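2-keto-3-deoxygluconate kinase (Thermotoga maritima, PDB 2AFB) probably catalyses the ATP-dependent phosphorylation of 2-keto-3-deoxygluconate (EC 2.7.1.45), as a kinase of the pfkB carbohydrate kinase family. Local coordinates at residues Ser26-Lys31 against Ser38-Tyr43; Asp60-Thr65 against Lys86-Ala91; Tyr100-Gly105 against Asp286-Gly291; Phe130-Ile135 against Glu160-Val165. One frame throughout, in Å; residues are numbered along the deposited sequence.

Contact 1: residues Ser26-Lys31 against Ser38-Tyr43; sequences SPPDHK and SFDVTY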
# COMPACT_ATOMS: atom_id res chain seq x y z
N SER A 26 -10.52 -7.25 -6.62
CA SER A 26 -9.54 -8.35 -6.58
C SER A 26 -8.54 -8.15 -5.46
O SER A 26 -8.07 -7.03 -5.30
CB SER A 26 -8.82 -8.54 -7.92
OG SER A 26 -8.32 -7.29 -8.37
N PRO A 27 -8.26 -9.22 -4.65
CA PRO A 27 -7.25 -8.99 -3.67
C PRO A 27 -5.87 -8.81 -4.36
O PRO A 27 -5.67 -9.34 -5.45
CB PRO A 27 -7.27 -10.27 -2.83
CG PRO A 27 -8.60 -10.99 -3.13
CD PRO A 27 -8.84 -10.59 -4.55
N PRO A 28 -4.96 -8.10 -3.72
CA PRO A 28 -3.60 -7.96 -4.24
C PRO A 28 -2.72 -9.18 -3.99
O PRO A 28 -2.95 -9.96 -3.03
CB PRO A 28 -3.04 -6.73 -3.48
CG PRO A 28 -3.83 -6.73 -2.11
CD PRO A 28 -5.17 -7.38 -2.42
N ASP A 29 -1.75 -9.38 -4.88
CA ASP A 29 -0.62 -10.28 -4.59
C ASP A 29 -1.00 -11.76 -4.41
O ASP A 29 -0.37 -12.51 -3.64
CB ASP A 29 0.10 -9.81 -3.33
CG ASP A 29 0.63 -8.40 -3.46
OD1 ASP A 29 1.19 -8.06 -4.56
OD2 ASP A 29 0.53 -7.65 -2.45
N HIS A 30 -1.98 -12.19 -5.19
CA HIS A 30 -2.42 -13.57 -5.17
C HIS A 30 -3.05 -14.00 -3.84
O HIS A 30 -3.25 -15.16 -3.63
CB HIS A 30 -1.27 -14.52 -5.54
CG HIS A 30 -0.81 -14.40 -6.95
ND1 HIS A 30 -1.68 -14.55 -8.02
CD2 HIS A 30 0.42 -14.19 -7.47
CE1 HIS A 30 -1.00 -14.41 -9.14
NE2 HIS A 30 0.27 -14.20 -8.85
N LYS A 31 -3.42 -13.04 -3.01
CA LYS A 31 -4.26 -13.27 -1.86
C LYS A 31 -5.65 -13.74 -2.25
O LYS A 31 -6.18 -13.43 -3.31
CB LYS A 31 -4.33 -12.03 -0.95
CG LYS A 31 -3.02 -11.70 -0.15
CD LYS A 31 -3.11 -10.28 0.64
CE LYS A 31 -2.97 -10.35 2.23
NZ LYS A 31 -3.61 -9.15 3.11
N SER A 38 -7.79 -5.67 1.85
CA SER A 38 -8.21 -4.79 0.76
C SER A 38 -8.48 -5.48 -0.59
O SER A 38 -8.14 -6.65 -0.82
CB SER A 38 -7.19 -3.67 0.53
OG SER A 38 -6.06 -4.20 -0.08
N PHE A 39 -9.12 -4.70 -1.46
CA PHE A 39 -9.41 -5.06 -2.83
C PHE A 39 -8.92 -3.93 -3.73
O PHE A 39 -9.23 -2.76 -3.48
CB PHE A 39 -10.91 -5.19 -3.10
CG PHE A 39 -11.55 -6.38 -2.46
CD1 PHE A 39 -11.07 -7.65 -2.72
CD2 PHE A 39 -12.65 -6.22 -1.59
CE1 PHE A 39 -11.64 -8.78 -2.11
CE2 PHE A 39 -13.24 -7.32 -1.00
CZ PHE A 39 -12.73 -8.63 -1.25
N ASP A 40 -8.15 -4.32 -4.76
CA ASP A 40 -7.88 -3.53 -5.93
C ASP A 40 -9.18 -3.36 -6.67
O ASP A 40 -9.97 -4.27 -6.72
CB ASP A 40 -6.86 -4.23 -6.82
CG ASP A 40 -5.50 -4.35 -6.14
OD1 ASP A 40 -5.15 -3.40 -5.42
OD2 ASP A 40 -4.76 -5.33 -6.34
N VAL A 41 -9.38 -2.15 -7.18
CA VAL A 41 -10.61 -1.70 -7.82
C VAL A 41 -10.32 -1.42 -9.28
O VAL A 41 -9.34 -0.82 -9.61
CB VAL A 41 -11.12 -0.37 -7.20
CG1 VAL A 41 -12.19 0.27 -8.07
CG2 VAL A 41 -11.69 -0.64 -5.81
N THR A 42 -11.20 -1.92 -10.13
CA THR A 42 -11.27 -1.54 -11.52
C THR A 42 -12.67 -1.80 -12.05
O THR A 42 -13.56 -2.24 -11.32
CB THR A 42 -10.16 -2.20 -12.40
OG1 THR A 42 -10.07 -1.47 -13.64
CG2 THR A 42 -10.44 -3.70 -12.67
N TYR A 43 -12.91 -1.47 -13.31
CA TYR A 43 -14.23 -1.62 -13.88
C TYR A 43 -14.08 -2.36 -15.19
O TYR A 43 -13.21 -2.02 -15.99
CB TYR A 43 -14.93 -0.24 -14.03
CG TYR A 43 -15.15 0.42 -12.68
CD1 TYR A 43 -14.18 1.21 -12.12
CD2 TYR A 43 -16.34 0.24 -11.97
CE1 TYR A 43 -14.35 1.76 -10.86
CE2 TYR A 43 -16.53 0.79 -10.75
CZ TYR A 43 -15.53 1.53 -10.18
OH TYR A 43 -15.74 2.08 -8.94
O HOH W 1 -9.87 -5.45 -9.48
O HOH W 2 -5.69 -7.43 -7.80
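Ser-38 meets the ring of Pro-28 at the start of strand 38-44: its carbonyl O lies 3.5 Å from Pro-28 CD, and its OG sits near the CG and CD of the same ring. A proline fits here, just past the end of strand 22-26, because it has no N-H to extend the ladder and meets the neighbour through carbon. Phe-39 follows, lying alongside Pro-27 and pointing the same way, with Phe-39 CE1 3.9 Å from Pro-27 CG. Ser-26 C and Pro-27 N stand at the edge of the Phe-39 ring, near its plane. Both strands belong to the small four-stranded lid sheet of the ribokinase fold. Residues Ser-38 to Asp-40 also pair antiparallel with a strand of a second subunit, an arrangement like the beta-clasp of ribokinase relatives. Asp-40 makes an antiparallel hydrogen-bonded pair with Ser-26: Ser-26 N gives a straight bond to Asp-40 O (3.0 Å, 167°), and Asp-40 N a more bent one to Ser-26 O (2.8 Å, 139°). Ser-26 OG, held between its own N and carbonyl carbon (chi1 50°), lies 3.7 Å from Asp-40 CB. One water links this hydroxyl to Asp-40 O; a second, bonded to Ser-26 OG, lies 2.7 Å from Asp-40 OD2.

Contact 2: residues Asp60-Thr65 against Lys86-Ala91; sequences DAYFVT and KTDYIA. With NI (nickel (II) ion), chain E.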
# COMPACT_ATOMS: atom_id res chain seq x y z
N ASP A 60 -13.74 5.88 -32.69
CA ASP A 60 -14.78 6.51 -31.86
C ASP A 60 -15.66 5.41 -31.32
O ASP A 60 -16.64 5.03 -31.92
CB ASP A 60 -15.60 7.50 -32.65
CG ASP A 60 -14.80 8.72 -33.06
OD1 ASP A 60 -13.75 9.02 -32.44
OD2 ASP A 60 -15.24 9.35 -34.02
N ALA A 61 -15.27 4.92 -30.17
CA ALA A 61 -15.91 3.80 -29.54
C ALA A 61 -16.93 4.31 -28.54
O ALA A 61 -16.61 5.11 -27.68
CB ALA A 61 -14.88 2.95 -28.86
N TYR A 62 -18.17 3.86 -28.69
CA TYR A 62 -19.21 4.19 -27.69
C TYR A 62 -19.61 2.90 -27.03
O TYR A 62 -19.81 1.89 -27.70
CB TYR A 62 -20.45 4.79 -28.33
CG TYR A 62 -20.22 6.09 -29.04
CD1 TYR A 62 -19.58 6.13 -30.26
CD2 TYR A 62 -20.71 7.29 -28.51
CE1 TYR A 62 -19.38 7.35 -30.92
CE2 TYR A 62 -20.54 8.50 -29.17
CZ TYR A 62 -19.87 8.52 -30.38
OH TYR A 62 -19.69 9.71 -31.04
N PHE A 63 -19.75 2.94 -25.71
CA PHE A 63 -20.25 1.80 -24.99
C PHE A 63 -21.66 2.12 -24.51
O PHE A 63 -21.90 3.16 -23.89
CB PHE A 63 -19.37 1.49 -23.79
CG PHE A 63 -19.85 0.34 -22.96
CD1 PHE A 63 -19.99 -0.90 -23.52
CD2 PHE A 63 -20.09 0.49 -21.58
CE1 PHE A 63 -20.41 -1.98 -22.78
CE2 PHE A 63 -20.48 -0.58 -20.83
CZ PHE A 63 -20.64 -1.84 -21.43
N VAL A 64 -22.58 1.22 -24.80
CA VAL A 64 -23.97 1.40 -24.44
C VAL A 64 -24.30 0.49 -23.26
O VAL A 64 -24.08 -0.71 -23.33
CB VAL A 64 -24.87 1.07 -25.61
CG1 VAL A 64 -26.35 1.29 -25.23
CG2 VAL A 64 -24.45 1.87 -26.81
N THR A 65 -24.84 1.06 -22.20
CA THR A 65 -25.21 0.32 -21.01
C THR A 65 -26.13 1.19 -20.14
O THR A 65 -26.57 2.26 -20.57
CB THR A 65 -23.97 -0.18 -20.21
OG1 THR A 65 -24.38 -1.24 -19.35
CG2 THR A 65 -23.31 0.91 -19.35
N LYS A 86 -16.40 6.80 -25.40
CA LYS A 86 -17.45 7.83 -25.29
C LYS A 86 -18.68 7.27 -24.56
O LYS A 86 -19.10 6.16 -24.81
CB LYS A 86 -17.80 8.38 -26.68
CG LYS A 86 -16.56 8.64 -27.54
CD LYS A 86 -16.77 9.69 -28.58
CE LYS A 86 -15.51 9.96 -29.40
NZ LYS A 86 -14.42 10.48 -28.57
N THR A 87 -19.23 8.05 -23.63
CA THR A 87 -20.23 7.54 -22.67
C THR A 87 -21.59 8.16 -22.92
O THR A 87 -22.49 8.07 -22.09
CB THR A 87 -19.79 7.81 -21.22
OG1 THR A 87 -19.33 9.15 -21.10
CG2 THR A 87 -18.65 6.87 -20.79
N ASP A 88 -21.74 8.74 -24.10
CA ASP A 88 -22.94 9.49 -24.46
C ASP A 88 -24.18 8.66 -24.35
O ASP A 88 -25.21 9.20 -24.06
CB ASP A 88 -22.87 9.97 -25.93
CG ASP A 88 -21.66 10.85 -26.21
OD1 ASP A 88 -20.55 10.61 -25.65
OD2 ASP A 88 -21.81 11.79 -27.00
N TYR A 89 -24.11 7.37 -24.64
CA TYR A 89 -25.30 6.54 -24.68
C TYR A 89 -25.47 5.66 -23.43
O TYR A 89 -26.21 4.67 -23.42
CB TYR A 89 -25.30 5.68 -25.93
CG TYR A 89 -25.08 6.44 -27.23
CD1 TYR A 89 -25.88 7.53 -27.58
CD2 TYR A 89 -24.11 6.02 -28.13
CE1 TYR A 89 -25.67 8.21 -28.80
CE2 TYR A 89 -23.88 6.68 -29.30
CZ TYR A 89 -24.66 7.77 -29.65
OH TYR A 89 -24.41 8.39 -30.85
N ILE A 90 -24.77 6.01 -22.36
CA ILE A 90 -25.00 5.31 -21.13
C ILE A 90 -26.27 5.86 -20.49
O ILE A 90 -26.35 7.02 -20.12
CB ILE A 90 -23.82 5.42 -20.22
CG1 ILE A 90 -22.64 4.69 -20.89
CG2 ILE A 90 -24.20 4.83 -18.85
CD1 ILE A 90 -21.43 4.64 -20.07
N ALA A 91 -27.28 4.99 -20.37
CA ALA A 91 -28.49 5.32 -19.62
C ALA A 91 -28.18 5.30 -18.14
O ALA A 91 -27.33 4.53 -17.71
CB ALA A 91 -29.59 4.34 -19.96
NI NI E . -14.95 11.46 -33.99
O HOH W 3 -21.88 5.57 -25.02
O HOH W 4 -16.92 12.25 -35.34
O HOH W 5 -14.61 12.44 -31.78
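Tyr-62 presents its ring between two side chains of 86-91. Over one face lies Lys-86 CB, 3.9 Å from the ring centroid, a CH-pi contact displaced toward the rim; the lysine chain then passes Tyr-62 CZ and OH with its CD. Tyr-89 OH, hydrogen-bonded to Lys-14, lies over the opposite face. The two ring planes stand at 30° with centroids 5.0 Å apart, slid so far that they barely overlap, and the touch falls between Tyr-62 CD2 and Tyr-89 CE2. The carboxylate carbon of Asp-88 is at the edge of the Tyr-62 ring. Beyond the ring, Lys-86 CE comes within 3.6 Å of Asp-60 OD1, but its NZ, turned by the bend at chi4 (-63°), stays beyond salt-bridge range. Asp-60 is engaged otherwise: OD2 binds nickel at 2.1 Å, with two waters and His-12, and OD1 is hydrogen-bonded to His-10 NE2. Both histidines lie in an N-terminal six-histidine run, evidently a purification tag, so this metal site is probably no part of the enzyme's chemistry. Lys-86 N hydrogen-bonds to Ala-61 O (2.8 Å), Ala-91 N to Thr-65 O (2.8 Å), and a water donates to Phe-63 O and Lys-86 O and accepts from Tyr-89 N. The contact closes the beta-alpha-beta unit of strand 60-67, helix 71-82 and strand 90-92, with strand 14-18 alongside strand 60-67 and helix 132-135 against Val-64 and Tyr-89.

Contact 3: residues Tyr100-Gly105 against Asp286-Gly291; sequences YFLEIG and DRVGAG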
# COMPACT_ATOMS: atom_id res chain seq x y z
N TYR A 100 -18.11 -8.06 -9.50
CA TYR A 100 -17.50 -9.35 -9.31
C TYR A 100 -16.21 -9.29 -8.56
O TYR A 100 -15.46 -8.32 -8.68
CB TYR A 100 -17.33 -10.11 -10.62
CG TYR A 100 -16.27 -9.71 -11.61
CD1 TYR A 100 -16.39 -8.55 -12.39
CD2 TYR A 100 -15.17 -10.53 -11.83
CE1 TYR A 100 -15.45 -8.24 -13.37
CE2 TYR A 100 -14.22 -10.24 -12.82
CZ TYR A 100 -14.36 -9.10 -13.59
OH TYR A 100 -13.40 -8.78 -14.55
N PHE A 101 -16.01 -10.33 -7.75
CA PHE A 101 -14.79 -10.48 -6.97
C PHE A 101 -13.94 -11.48 -7.71
O PHE A 101 -14.41 -12.52 -8.11
CB PHE A 101 -15.08 -11.02 -5.59
CG PHE A 101 -15.98 -10.15 -4.77
CD1 PHE A 101 -17.32 -10.16 -4.99
CD2 PHE A 101 -15.48 -9.29 -3.79
CE1 PHE A 101 -18.18 -9.35 -4.25
CE2 PHE A 101 -16.35 -8.49 -3.04
CZ PHE A 101 -17.70 -8.51 -3.30
N LEU A 102 -12.68 -11.16 -7.88
CA LEU A 102 -11.78 -12.02 -8.60
C LEU A 102 -10.54 -12.33 -7.78
O LEU A 102 -9.84 -11.40 -7.32
CB LEU A 102 -11.36 -11.34 -9.90
CG LEU A 102 -10.19 -12.03 -10.61
CD1 LEU A 102 -10.73 -13.27 -11.29
CD2 LEU A 102 -9.57 -11.05 -11.67
N GLU A 103 -10.27 -13.63 -7.59
CA GLU A 103 -9.03 -14.11 -7.01
C GLU A 103 -8.19 -14.52 -8.16
O GLU A 103 -8.56 -15.42 -8.92
CB GLU A 103 -9.22 -15.33 -6.15
CG GLU A 103 -9.93 -15.11 -4.84
CD GLU A 103 -10.11 -16.41 -4.02
OE1 GLU A 103 -10.11 -17.53 -4.63
OE2 GLU A 103 -10.29 -16.30 -2.79
N ILE A 104 -7.05 -13.87 -8.30
CA ILE A 104 -6.13 -14.21 -9.38
C ILE A 104 -5.26 -15.41 -8.96
O ILE A 104 -4.52 -15.35 -7.93
CB ILE A 104 -5.26 -13.01 -9.76
CG1 ILE A 104 -6.18 -11.87 -10.23
CG2 ILE A 104 -4.26 -13.40 -10.84
CD1 ILE A 104 -5.46 -10.58 -10.43
N GLY A 105 -5.37 -16.48 -9.74
CA GLY A 105 -4.75 -17.73 -9.35
C GLY A 105 -3.24 -17.79 -9.70
O GLY A 105 -2.66 -16.87 -10.26
N ASP A 286 -2.50 -10.97 -15.80
CA ASP A 286 -3.96 -10.89 -15.67
C ASP A 286 -4.60 -11.30 -16.99
O ASP A 286 -4.68 -10.49 -17.90
CB ASP A 286 -4.40 -9.47 -15.30
CG ASP A 286 -5.85 -9.40 -14.71
OD1 ASP A 286 -6.72 -10.30 -15.00
OD2 ASP A 286 -6.08 -8.41 -13.95
N ARG A 287 -5.11 -12.53 -17.06
CA ARG A 287 -5.73 -13.02 -18.31
C ARG A 287 -7.12 -12.45 -18.58
O ARG A 287 -7.65 -12.58 -19.70
CB ARG A 287 -5.82 -14.54 -18.33
CG ARG A 287 -7.14 -15.11 -17.84
CD ARG A 287 -7.13 -16.65 -17.84
NE ARG A 287 -7.97 -17.31 -18.85
CZ ARG A 287 -8.42 -18.58 -18.74
NH1 ARG A 287 -8.11 -19.31 -17.67
NH2 ARG A 287 -9.17 -19.14 -19.68
N VAL A 288 -7.74 -11.84 -17.57
CA VAL A 288 -9.06 -11.24 -17.77
C VAL A 288 -9.01 -10.22 -18.93
O VAL A 288 -8.10 -9.39 -19.00
CB VAL A 288 -9.65 -10.58 -16.48
CG1 VAL A 288 -11.02 -9.96 -16.77
CG2 VAL A 288 -9.79 -11.65 -15.39
N GLY A 289 -9.99 -10.29 -19.82
CA GLY A 289 -10.07 -9.36 -20.98
C GLY A 289 -9.33 -9.83 -22.23
O GLY A 289 -9.41 -9.17 -23.28
N ALA A 290 -8.63 -10.96 -22.16
CA ALA A 290 -7.74 -11.34 -23.28
C ALA A 290 -8.56 -11.68 -24.54
O ALA A 290 -8.30 -11.18 -25.65
CB ALA A 290 -6.86 -12.50 -22.87
N GLY A 291 -9.60 -12.48 -24.34
CA GLY A 291 -10.58 -12.74 -25.40
C GLY A 291 -11.22 -11.48 -25.93
O GLY A 291 -11.52 -11.40 -27.13
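Side chains alone make this buried contact, which bridges the lid and the large domain of a ribokinase-type kinase: strand 99-103 of the lid faces the loop that leads into helix 290-304. That loop carries the sequence DRVGAG, which resembles the start of the family's DTxGAGD signature, with Arg-287 in the place of its threonine; in relatives this signature helps to form the active site at the helix N terminus. Tyr-100 and Val-288 reach toward each other tip to tip, the phenol OH of Tyr-100 3.5 Å from Val-288 CG1. Tyr-100 CG lies between its backbone N and carbonyl carbon (chi1 74°), and from there the ring runs out toward the loop. The hydroxyl is hydrogen-bonded to Asp-328, so its meeting with the methyl is plain packing. Leu-102, two residues on along the same face of the strand, slides past Val-288 in the opposite direction, with Leu-102 CD2 3.8 Å from Val-288 CG2. Branched at CB, Val-288 can thus offer a separate methyl to each of two lid residues. Ile-104 crosses Asp-286 at about a right angle, and its CD1 is 4.2 Å from Asp-286 OD2. This carboxylate is buried but well supplied: OD2 forms a salt bridge with Arg-24 and a hydrogen bond with Gly-327 N. The other oxygen, Asp-286 OD1, accepts from Val-288 N at 3.2 Å on its anti side, 28° out of the carboxylate plane, closing an Asx turn.

Contact 4: residues Phe130-Ile135 against Glu160-Val165; sequences FDWEKI and EDALKV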
# COMPACT_ATOMS: atom_id res chain seq x y z
N PHE A 130 -33.11 2.90 -24.37
CA PHE A 130 -32.15 2.99 -25.48
C PHE A 130 -32.80 3.34 -26.81
O PHE A 130 -33.74 2.67 -27.24
CB PHE A 130 -31.41 1.65 -25.67
CG PHE A 130 -30.80 1.14 -24.43
CD1 PHE A 130 -29.64 1.76 -23.91
CD2 PHE A 130 -31.36 0.07 -23.75
CE1 PHE A 130 -29.06 1.30 -22.71
CE2 PHE A 130 -30.79 -0.39 -22.55
CZ PHE A 130 -29.63 0.24 -22.02
N ASP A 131 -32.25 4.37 -27.46
CA ASP A 131 -32.73 4.91 -28.72
C ASP A 131 -31.77 4.44 -29.79
O ASP A 131 -30.74 5.07 -30.03
CB ASP A 131 -32.75 6.44 -28.66
CG ASP A 131 -33.43 7.06 -29.86
OD1 ASP A 131 -33.68 6.35 -30.86
OD2 ASP A 131 -33.72 8.28 -29.79
N TRP A 132 -32.10 3.30 -30.39
CA TRP A 132 -31.15 2.60 -31.23
C TRP A 132 -30.91 3.32 -32.53
O TRP A 132 -29.81 3.28 -33.06
CB TRP A 132 -31.56 1.14 -31.46
CG TRP A 132 -31.38 0.34 -30.20
CD1 TRP A 132 -32.37 -0.18 -29.40
CD2 TRP A 132 -30.14 0.00 -29.57
NE1 TRP A 132 -31.81 -0.82 -28.32
CE2 TRP A 132 -30.45 -0.71 -28.40
CE3 TRP A 132 -28.79 0.23 -29.89
CZ2 TRP A 132 -29.46 -1.23 -27.57
CZ3 TRP A 132 -27.82 -0.26 -29.05
CH2 TRP A 132 -28.16 -0.99 -27.91
N GLU A 133 -31.94 4.02 -33.00
CA GLU A 133 -31.82 4.87 -34.16
C GLU A 133 -30.82 5.99 -33.96
O GLU A 133 -30.19 6.39 -34.91
CB GLU A 133 -33.19 5.49 -34.52
CG GLU A 133 -34.22 4.49 -35.02
CD GLU A 133 -33.90 3.96 -36.43
OE1 GLU A 133 -33.01 4.54 -37.09
OE2 GLU A 133 -34.53 2.96 -36.85
N LYS A 134 -30.74 6.54 -32.75
CA LYS A 134 -29.78 7.63 -32.43
C LYS A 134 -28.37 7.05 -32.21
O LYS A 134 -27.38 7.48 -32.81
CB LYS A 134 -30.29 8.41 -31.19
CG LYS A 134 -29.41 9.55 -30.68
N ILE A 135 -28.32 6.02 -31.38
CA ILE A 135 -27.10 5.30 -31.06
C ILE A 135 -26.35 4.85 -32.33
O ILE A 135 -25.14 5.09 -32.45
CB ILE A 135 -27.41 4.07 -30.15
CG1 ILE A 135 -27.82 4.51 -28.75
CG2 ILE A 135 -26.18 3.11 -30.04
CD1 ILE A 135 -28.54 3.39 -27.95
N GLU A 160 -32.33 -7.49 -29.76
CA GLU A 160 -33.06 -7.64 -31.00
C GLU A 160 -33.41 -6.29 -31.59
O GLU A 160 -33.34 -6.12 -32.81
CB GLU A 160 -34.32 -8.47 -30.81
CG GLU A 160 -34.83 -9.01 -32.14
CD GLU A 160 -36.00 -9.96 -31.99
OE1 GLU A 160 -36.39 -10.55 -33.02
OE2 GLU A 160 -36.52 -10.12 -30.87
N ASP A 161 -33.82 -5.36 -30.73
CA ASP A 161 -34.07 -3.96 -31.14
C ASP A 161 -32.82 -3.40 -31.81
O ASP A 161 -32.90 -2.85 -32.90
CB ASP A 161 -34.40 -3.03 -29.97
CG ASP A 161 -35.79 -3.24 -29.38
OD1 ASP A 161 -36.67 -3.81 -30.06
OD2 ASP A 161 -36.01 -2.85 -28.21
N ALA A 162 -31.68 -3.53 -31.14
CA ALA A 162 -30.41 -3.01 -31.69
C ALA A 162 -30.05 -3.65 -33.03
O ALA A 162 -29.55 -2.99 -33.95
CB ALA A 162 -29.23 -3.22 -30.68
N LEU A 163 -30.30 -4.93 -33.14
CA LEU A 163 -29.84 -5.67 -34.31
C LEU A 163 -30.71 -5.38 -35.54
O LEU A 163 -30.25 -5.38 -36.68
CB LEU A 163 -29.86 -7.16 -34.00
CG LEU A 163 -28.80 -7.68 -33.06
CD1 LEU A 163 -29.11 -9.11 -32.60
CD2 LEU A 163 -27.45 -7.61 -33.75
N LYS A 164 -31.99 -5.15 -35.30
CA LYS A 164 -32.89 -4.74 -36.37
C LYS A 164 -32.49 -3.39 -36.92
O LYS A 164 -32.47 -3.20 -38.12
CB LYS A 164 -34.32 -4.69 -35.88
CG LYS A 164 -34.95 -6.07 -35.76
CD LYS A 164 -36.42 -5.94 -35.43
CE LYS A 164 -37.05 -7.26 -34.98
NZ LYS A 164 -38.21 -6.99 -34.05
N VAL A 165 -32.17 -2.43 -36.06
CA VAL A 165 -31.66 -1.14 -36.56
C VAL A 165 -30.30 -1.25 -37.27
O VAL A 165 -30.07 -0.64 -38.31
CB VAL A 165 -31.54 -0.14 -35.42
CG1 VAL A 165 -30.91 1.19 -35.93
CG2 VAL A 165 -32.93 0.10 -34.82
O HOH W 6 -34.16 -1.26 -26.76
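Water 6 is gripped by Trp-132 and Asp-161: it accepts from Trp-132 NE1 at 2.9 Å, in the plane of the indole, and donates to Asp-161 OD2 at 2.8 Å. The indole N-H, at the edge of an otherwise apolar ring, is thereby satisfied without turning the ring away from its packing. The two side chains cross at about a right angle, Asp-161 CB 3.5 Å from Trp-132 CD1, with carboxylate and indole planes 55° apart. Asp-161 OD1 forms a salt bridge with Arg-127, which should help to fix the water's acceptor. Apart from this water bridge the contact is largely apolar. Ala-162 CB sits almost exactly over the centre of the six-membered ring, 3.4 Å from its centroid and only 4° off the normal, a CH-pi contact; a single methyl allows the helix backbone to come this close. The indole's opposite face carries Phe-130 CB and Ile-135 CD1, both toward the rim, so the ring is sandwiched. One turn further on, Val-165 CG2 packs on Trp-132 CB at 3.8 Å. The chain of Glu-133 is bent at chi2 (-71°), which carries CD back toward the other helix, and OE2 reaches 3.9 Å from Val-165 CG2. In the fold, the short helix 132-135 lies against helix 155-169, with Phe-18 meeting the indole edge-to-face, Val-64 of strand 60-67 touching Trp-132, and Phe-142 of strand 139-145 touching both Trp-132 and Ala-162.

Overall arrangement
Contacts 1 and 3 share the lid sheet and touch one another, His-30 ND1 probably bonding to Ile-104 O; contacts 2 and 4 belong to the large domain and touch through Phe-130 and Ile-135. Contact 3 is the buried one and joins lid to large domain, with 180 residues between its segments; neither it nor contact 4 has a direct hydrogen bond across it, contact 4 being bridged by a water. The others are partly buried. Contact 1, at the subunit interface, relies on backbone pairing and waters; contact 2, at the end of the large sheet, adds aromatic and methylene packing to a few backbone bonds; contact 4, helix on helix, centres on one indole.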